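PDB 2D5M: flavoredoxin from Desulfovibrio vulgaris str. 'Miyazaki F', which binds flavin mononucleotide and takes part in electron transport as a flavoprotein of the flavin reductase-like family. Local coordinates for the interface of chains A and B. Residues are numbered along the deposited sequence; one frame, centred on the assembly and turned at random. Chains: chain A/B, flavoredoxin.

Contact 1: the interface of chains A and B. Residues chain A 116, 154, 156, 159, 161, 174; chain B 12, 165, 172.
A:Ile156, at the start of helix 156-159, inserts between two tyrosine rings of the other subunit, B:Tyr12 and B:Tyr172, in the two-fold dimer of the deposited assembly of this flavin reductase-like protein. Its branches divide the work in two CH-pi contacts. On one flank A:Ile156 CG1 lies over the centre of the B:Tyr12 face, 3.9 Å above the plane, and the terminal A:Ile156 CD1 reaches the rim at B:Tyr12 CD1, 3.6 Å away. On the other flank the methyl A:Ile156 CG2 is centred over the B:Tyr172 face, 3.3 Å from B:Tyr172 CZ. With CG1 swung away from the backbone N (chi1 -165°), the two branches point to different rings. The remaining contacts bring a thioether, prolines and a valine to the tyrosines. The extended side chain of A:Met116, on strand 116-126, meets B:Tyr12 at about a right angle and sets its thioether SD 3.7 Å from B:Tyr12 CE2, beside the CD2-CE2 bond. A:Pro161 CG backs the same tyrosine at B:Tyr12 CB, 3.8 Å away, and A:Pro154 lays CB 3.2 Å from the phenolic OH of B:Tyr12. Pyrrolidine rings thus meet this tyrosine at its root and its hydroxyl end. A:Val174 CG1 rests 3.8 Å from B:Tyr172 CB.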
loop_
_atom_site.group_PDB
_atom_site.type_symbol
_atom_site.label_atom_id
_atom_site.label_comp_id
_atom_site.label_asym_id
_atom_site.label_seq_id
_atom_site.Cartn_x
_atom_site.Cartn_y
_atom_site.Cartn_z
ATOM N N MET A 116 -12.147 11.342 2.034
ATOM C CA MET A 116 -12.505 9.988 1.607
ATOM C C MET A 116 -12.570 9.072 2.840
ATOM O O MET A 116 -11.692 9.096 3.692
ATOM C CB MET A 116 -11.479 9.470 0.634
ATOM C CG MET A 116 -11.668 8.083 0.107
ATOM S SD MET A 116 -10.523 7.964 -1.300
ATOM C CE MET A 116 -10.926 6.332 -1.772
ATOM N N PRO A 154 -13.090 9.490 -8.086
ATOM C CA PRO A 154 -12.322 10.561 -7.478
ATOM C C PRO A 154 -11.168 11.069 -8.320
ATOM O O PRO A 154 -10.583 10.335 -9.103
ATOM C CB PRO A 154 -11.761 9.925 -6.178
ATOM C CG PRO A 154 -12.553 8.654 -6.016
ATOM C CD PRO A 154 -12.849 8.204 -7.426
ATOM N N ILE A 156 -7.575 12.057 -7.595
ATOM C CA ILE A 156 -6.638 11.864 -6.517
ATOM C C ILE A 156 -5.939 13.141 -6.077
ATOM O O ILE A 156 -5.596 13.297 -4.905
ATOM C CB ILE A 156 -5.571 10.795 -6.918
ATOM C CG1 ILE A 156 -4.793 10.307 -5.693
ATOM C CG2 ILE A 156 -4.705 11.287 -8.047
ATOM C CD1 ILE A 156 -3.922 9.137 -6.021
ATOM N N VAL A 159 -8.521 14.786 -3.736
ATOM C CA VAL A 159 -8.468 14.052 -2.470
ATOM C C VAL A 159 -7.211 14.433 -1.682
ATOM O O VAL A 159 -7.234 14.680 -0.460
ATOM C CB VAL A 159 -8.567 12.541 -2.697
ATOM C CG1 VAL A 159 -8.398 11.781 -1.402
ATOM C CG2 VAL A 159 -9.913 12.195 -3.324
ATOM N N PRO A 161 -4.305 12.721 -0.883
ATOM C CA PRO A 161 -3.966 11.807 0.219
ATOM C C PRO A 161 -2.489 11.851 0.610
ATOM O O PRO A 161 -1.615 12.230 -0.166
ATOM C CB PRO A 161 -4.279 10.433 -0.400
ATOM C CG PRO A 161 -3.968 10.601 -1.855
ATOM C CD PRO A 161 -4.430 11.999 -2.174
ATOM N N VAL A 174 0.874 13.331 -3.019
ATOM C CA VAL A 174 0.801 12.820 -4.390
ATOM C C VAL A 174 1.090 13.963 -5.338
ATOM O O VAL A 174 0.631 15.077 -5.168
ATOM C CB VAL A 174 -0.582 12.179 -4.707
ATOM C CG1 VAL A 174 -0.649 11.743 -6.146
ATOM C CG2 VAL A 174 -0.871 11.025 -3.780
ATOM N N TYR B 12 -6.200 5.090 -1.650
ATOM C CA TYR B 12 -4.995 5.737 -2.140
ATOM C C TYR B 12 -4.023 5.909 -0.972
ATOM O O TYR B 12 -4.496 6.152 0.160
ATOM C CB TYR B 12 -5.230 7.141 -2.631
ATOM C CG TYR B 12 -6.319 7.324 -3.638
ATOM C CD1 TYR B 12 -6.282 6.667 -4.887
ATOM C CD2 TYR B 12 -7.392 8.128 -3.381
ATOM C CE1 TYR B 12 -7.279 6.828 -5.802
ATOM C CE2 TYR B 12 -8.380 8.323 -4.330
ATOM C CZ TYR B 12 -8.336 7.688 -5.526
ATOM O OH TYR B 12 -9.348 7.871 -6.448
ATOM N N ALA B 165 -3.603 4.557 -8.980
ATOM C CA ALA B 165 -4.956 4.976 -8.607
ATOM C C ALA B 165 -5.927 3.931 -9.155
ATOM O O ALA B 165 -6.172 3.921 -10.385
ATOM C CB ALA B 165 -5.248 6.357 -9.167
ATOM N N TYR B 172 0.425 7.961 -11.009
ATOM C CA TYR B 172 0.846 9.257 -10.476
ATOM C C TYR B 172 2.235 9.177 -9.892
ATOM O O TYR B 172 2.684 8.128 -9.445
ATOM C CB TYR B 172 -0.156 9.747 -9.376
ATOM C CG TYR B 172 -1.428 10.275 -10.001
ATOM C CD1 TYR B 172 -1.618 11.620 -10.156
ATOM C CD2 TYR B 172 -2.425 9.425 -10.446
ATOM C CE1 TYR B 172 -2.769 12.105 -10.737
ATOM C CE2 TYR B 172 -3.551 9.874 -11.049
ATOM C CZ TYR B 172 -3.733 11.242 -11.198
ATOM O OH TYR B 172 -4.871 11.694 -11.800
#

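Contact 2: the interface of chains A and B. Residues chain A 39-40, 124, 126, 135; chain B 35, 49, 131-132.
The imidazole of B:His131 takes the sulfur SG of A:Cys39 at its edge, in the ring plane, 3.5 Å from B:His131 CE1. A:Ile135 CD1 and A:Ile126 CD1 both come from one face of this ring, off its centre, 3.5 Å from B:His131 CE1 and 3.6 Å from B:His131 NE2. A:Cys40 SG comes from the opposite side of the plane, 3.5 Å from B:His131 ND1. The A:His124 ring has A:Ile135 CB of its own chain at its edge, in plane, and the A:His124 side chain runs past that of B:His131 in the opposite sense, NE2 4.1 Å from B:His131 CB. CG of B:His131 is turned away from the backbone N (chi1 162°), which carries the imidazole in among the cysteines and isoleucines. A:Cys39 and A:Cys40, on strand 36-41, belong to a zinc site of this flavoprotein; B:His131 ND1, close to both sulfurs, could contribute, so zinc, possibly from purification or crystallisation, may help tie the subunits together. The indole of B:Trp35 lies near the backbone of A:Cys39 and A:Cys40. A water links the A:Cys39 carbonyl to the main-chain N and O of the poorly ordered B:Thr132. The hydroxyl OG of B:Ser49 donates to A:Cys39 O at 2.7 Å, in the carbonyl plane on a lone pair.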
loop_
_atom_site.group_PDB
_atom_site.type_symbol
_atom_site.label_atom_id
_atom_site.label_comp_id
_atom_site.label_asym_id
_atom_site.label_seq_id
_atom_site.Cartn_x
_atom_site.Cartn_y
_atom_site.Cartn_z
ATOM N N CYS A 39 -6.366 -6.107 -0.603
ATOM C CA CYS A 39 -5.944 -7.496 -0.731
ATOM C C CYS A 39 -6.740 -8.292 -1.725
ATOM O O CYS A 39 -6.195 -9.271 -2.257
ATOM C CB CYS A 39 -5.916 -8.277 0.594
ATOM S SG CYS A 39 -7.523 -8.354 1.456
ATOM N N CYS A 40 -7.977 -7.970 -1.993
ATOM C CA CYS A 40 -8.812 -8.780 -2.867
ATOM C C CYS A 40 -9.801 -7.904 -3.601
ATOM O O CYS A 40 -10.266 -6.887 -3.114
ATOM C CB CYS A 40 -9.678 -9.859 -2.186
ATOM S SG CYS A 40 -8.744 -11.160 -1.395
ATOM N N HIS A 124 -12.090 -11.603 8.015
ATOM C CA HIS A 124 -11.107 -12.595 8.410
ATOM C C HIS A 124 -10.191 -11.989 9.438
ATOM O O HIS A 124 -9.899 -10.776 9.376
ATOM C CB HIS A 124 -10.225 -13.102 7.254
ATOM C CG HIS A 124 -10.937 -13.635 6.041
ATOM N ND1 HIS A 124 -11.590 -14.844 6.038
ATOM C CD2 HIS A 124 -11.064 -13.113 4.777
ATOM C CE1 HIS A 124 -12.102 -15.044 4.817
ATOM N NE2 HIS A 124 -11.802 -14.022 4.040
ATOM N N ILE A 126 -6.491 -13.033 10.568
ATOM C CA ILE A 126 -5.429 -13.974 10.181
ATOM C C ILE A 126 -4.291 -13.886 11.152
ATOM O O ILE A 126 -3.756 -12.806 11.432
ATOM C CB ILE A 126 -4.954 -13.690 8.761
ATOM C CG1 ILE A 126 -6.136 -13.841 7.760
ATOM C CG2 ILE A 126 -3.765 -14.485 8.273
ATOM C CD1 ILE A 126 -5.911 -13.296 6.401
ATOM N N ILE A 135 -8.827 -8.514 7.915
ATOM C CA ILE A 135 -9.300 -8.357 6.536
ATOM C C ILE A 135 -10.694 -7.809 6.621
ATOM O O ILE A 135 -11.621 -8.439 7.198
ATOM C CB ILE A 135 -9.303 -9.682 5.783
ATOM C CG1 ILE A 135 -7.980 -10.443 5.910
ATOM C CG2 ILE A 135 -9.695 -9.428 4.343
ATOM C CD1 ILE A 135 -6.818 -9.673 5.409
ATOM N N TRP B 35 -2.130 -4.912 -5.251
ATOM C CA TRP B 35 -2.831 -5.444 -4.077
ATOM C C TRP B 35 -1.750 -6.010 -3.163
ATOM O O TRP B 35 -1.491 -7.215 -3.096
ATOM C CB TRP B 35 -3.841 -6.496 -4.456
ATOM C CG TRP B 35 -5.142 -6.062 -5.081
ATOM C CD1 TRP B 35 -6.172 -6.927 -5.258
ATOM C CD2 TRP B 35 -5.614 -4.798 -5.580
ATOM N NE1 TRP B 35 -7.239 -6.303 -5.827
ATOM C CE2 TRP B 35 -6.937 -4.993 -6.039
ATOM C CE3 TRP B 35 -5.081 -3.509 -5.671
ATOM C CZ2 TRP B 35 -7.705 -3.978 -6.590
ATOM C CZ3 TRP B 35 -5.835 -2.489 -6.225
ATOM C CH2 TRP B 35 -7.156 -2.725 -6.684
ATOM N N SER B 49 -1.009 -10.098 -3.074
ATOM C CA SER B 49 -2.131 -10.939 -3.505
ATOM C C SER B 49 -2.000 -11.222 -4.969
ATOM O O SER B 49 -2.294 -10.332 -5.752
ATOM C CB SER B 49 -3.436 -10.203 -3.209
ATOM O OG SER B 49 -3.622 -10.024 -1.840
ATOM N N HIS B 131 -9.603 -15.422 -0.179
ATOM C CA HIS B 131 -8.435 -14.518 -0.008
ATOM C C HIS B 131 -7.154 -15.316 -0.199
ATOM O O HIS B 131 -7.028 -16.338 0.459
ATOM C CB HIS B 131 -8.709 -13.878 1.278
ATOM C CG HIS B 131 -7.523 -13.245 1.878
ATOM N ND1 HIS B 131 -7.444 -11.887 1.810
ATOM C CD2 HIS B 131 -6.483 -13.719 2.587
ATOM C CE1 HIS B 131 -6.325 -11.540 2.464
ATOM N NE2 HIS B 131 -5.740 -12.632 2.911
ATOM N N THR B 132 -6.241 -14.842 -1.056
ATOM C CA THR B 132 -4.956 -15.479 -1.373
ATOM C C THR B 132 -3.785 -14.509 -1.302
ATOM O O THR B 132 -3.825 -13.461 -1.958
ATOM C CB THR B 132 -5.195 -16.059 -2.828
ATOM O OG1 THR B 132 -6.301 -16.993 -2.767
ATOM C CG2 THR B 132 -3.973 -16.696 -3.329
HETATM O O HOH W 1 -6.325 -12.296 -2.959
#

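Contact 3: the interface of chains A and B. Residues chain A 174-177; chain B 163, 172-173.
The phenol ring of B:Tyr172 lies against the backbone of A:Phe177 where strands 170-180 of both flavin reductase-like subunits meet in an antiparallel beta bridge. A:Phe177 CA sits over the tyrosine face, 3.9 Å from the B:Tyr172 ring centroid, as a CH-pi contact, with A:Phe177 N 3.4 Å from B:Tyr172 CD1 at the rim. The side chains of this pair pass at an oblique angle. B:Tyr172 CZ stands at the edge of the phenylalanine ring, in its plane, 4.0 Å from A:Phe177 CD2. The carbonyl of A:Gly175 comes to the tyrosine's own edge, its O in the ring plane and 3.5 Å from B:Tyr172 CD1. B:Tyr172 CG points away from its carbonyl carbon (chi1 -76°), and chi2 of -100° turns the ring face to A:Phe177. Main-chain hydrogen bonds lock the strands beside these rings. B:Ala173 N donates to O of the poorly ordered A:Glu176 at 2.9 Å, nearly straight at 169°. A:Gly175 N donates to B:Ala173 O at 2.7 Å, less straight. B:Ala173 is therefore held through both its N and its O. Beside the bridge, A:Val174 CG2 meets B:Ile163 CD1 at 4.0 Å.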
loop_
_atom_site.group_PDB
_atom_site.type_symbol
_atom_site.label_atom_id
_atom_site.label_comp_id
_atom_site.label_asym_id
_atom_site.label_seq_id
_atom_site.Cartn_x
_atom_site.Cartn_y
_atom_site.Cartn_z
ATOM N N VAL A 174 0.874 13.331 -3.019
ATOM C CA VAL A 174 0.801 12.820 -4.390
ATOM C C VAL A 174 1.090 13.963 -5.338
ATOM O O VAL A 174 0.631 15.077 -5.168
ATOM C CB VAL A 174 -0.582 12.179 -4.707
ATOM C CG1 VAL A 174 -0.649 11.743 -6.146
ATOM C CG2 VAL A 174 -0.871 11.025 -3.780
ATOM N N GLY A 175 1.889 13.646 -6.367
ATOM C CA GLY A 175 2.242 14.559 -7.423
ATOM C C GLY A 175 1.444 14.420 -8.677
ATOM O O GLY A 175 0.230 14.169 -8.650
ATOM N N GLU A 176 2.102 14.616 -9.794
ATOM C CA GLU A 176 1.390 14.750 -11.058
ATOM C C GLU A 176 1.030 13.412 -11.702
ATOM O O GLU A 176 1.669 12.385 -11.507
ATOM C CB GLU A 176 2.212 15.581 -12.054
ATOM C CG GLU A 176 3.520 14.820 -12.265
ATOM C CD GLU A 176 4.673 15.464 -11.485
ATOM O OE1 GLU A 176 5.617 15.829 -12.245
ATOM O OE2 GLU A 176 4.607 15.569 -10.224
ATOM N N PHE A 177 -0.039 13.497 -12.501
ATOM C CA PHE A 177 -0.412 12.411 -13.372
ATOM C C PHE A 177 0.748 12.034 -14.305
ATOM O O PHE A 177 1.389 12.898 -14.898
ATOM C CB PHE A 177 -1.644 12.851 -14.203
ATOM C CG PHE A 177 -2.022 11.872 -15.284
ATOM C CD1 PHE A 177 -1.597 12.090 -16.598
ATOM C CD2 PHE A 177 -2.810 10.757 -15.014
ATOM C CE1 PHE A 177 -1.941 11.224 -17.585
ATOM C CE2 PHE A 177 -3.118 9.895 -16.029
ATOM C CZ PHE A 177 -2.695 10.139 -17.297
ATOM N N ILE B 163 2.781 5.563 -8.199
ATOM C CA ILE B 163 1.588 5.318 -7.459
ATOM C C ILE B 163 0.464 4.874 -8.391
ATOM O O ILE B 163 0.272 5.501 -9.431
ATOM C CB ILE B 163 1.066 6.580 -6.667
ATOM C CG1 ILE B 163 2.151 7.049 -5.678
ATOM C CG2 ILE B 163 -0.221 6.430 -5.984
ATOM C CD1 ILE B 163 1.880 8.502 -5.344
ATOM N N TYR B 172 0.425 7.961 -11.009
ATOM C CA TYR B 172 0.846 9.257 -10.476
ATOM C C TYR B 172 2.235 9.177 -9.892
ATOM O O TYR B 172 2.684 8.128 -9.445
ATOM C CB TYR B 172 -0.156 9.747 -9.376
ATOM C CG TYR B 172 -1.428 10.275 -10.001
ATOM C CD1 TYR B 172 -1.618 11.620 -10.156
ATOM C CD2 TYR B 172 -2.425 9.425 -10.446
ATOM C CE1 TYR B 172 -2.769 12.105 -10.737
ATOM C CE2 TYR B 172 -3.551 9.874 -11.049
ATOM C CZ TYR B 172 -3.733 11.242 -11.198
ATOM O OH TYR B 172 -4.871 11.694 -11.800
ATOM N N ALA B 173 2.962 10.305 -9.863
ATOM C CA ALA B 173 4.203 10.479 -9.165
ATOM C C ALA B 173 3.967 10.875 -7.705
ATOM O O ALA B 173 2.870 11.326 -7.348
ATOM C CB ALA B 173 5.072 11.545 -9.825
#

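Contacts 1 and 3 are neighbours, their C-alpha centres about 9 Å apart, and they share A:Val174 and B:Tyr172. The tyrosine thereby joins side-chain packing against helix 156-159 to the pairing of strands 170-180. Contact 2 lies at the other end of the interface, about 22 Å from contact 1 and 26 Å from contact 3 between C-alpha centres, and draws on strand 36-41 and its zinc site. Strand 116-126 serves contacts 1 and 2 through different residues. Because the interface is two-fold symmetric, each contact recurs with the chains exchanged, which would suit a dimer in solution, though the structure alone does not show this.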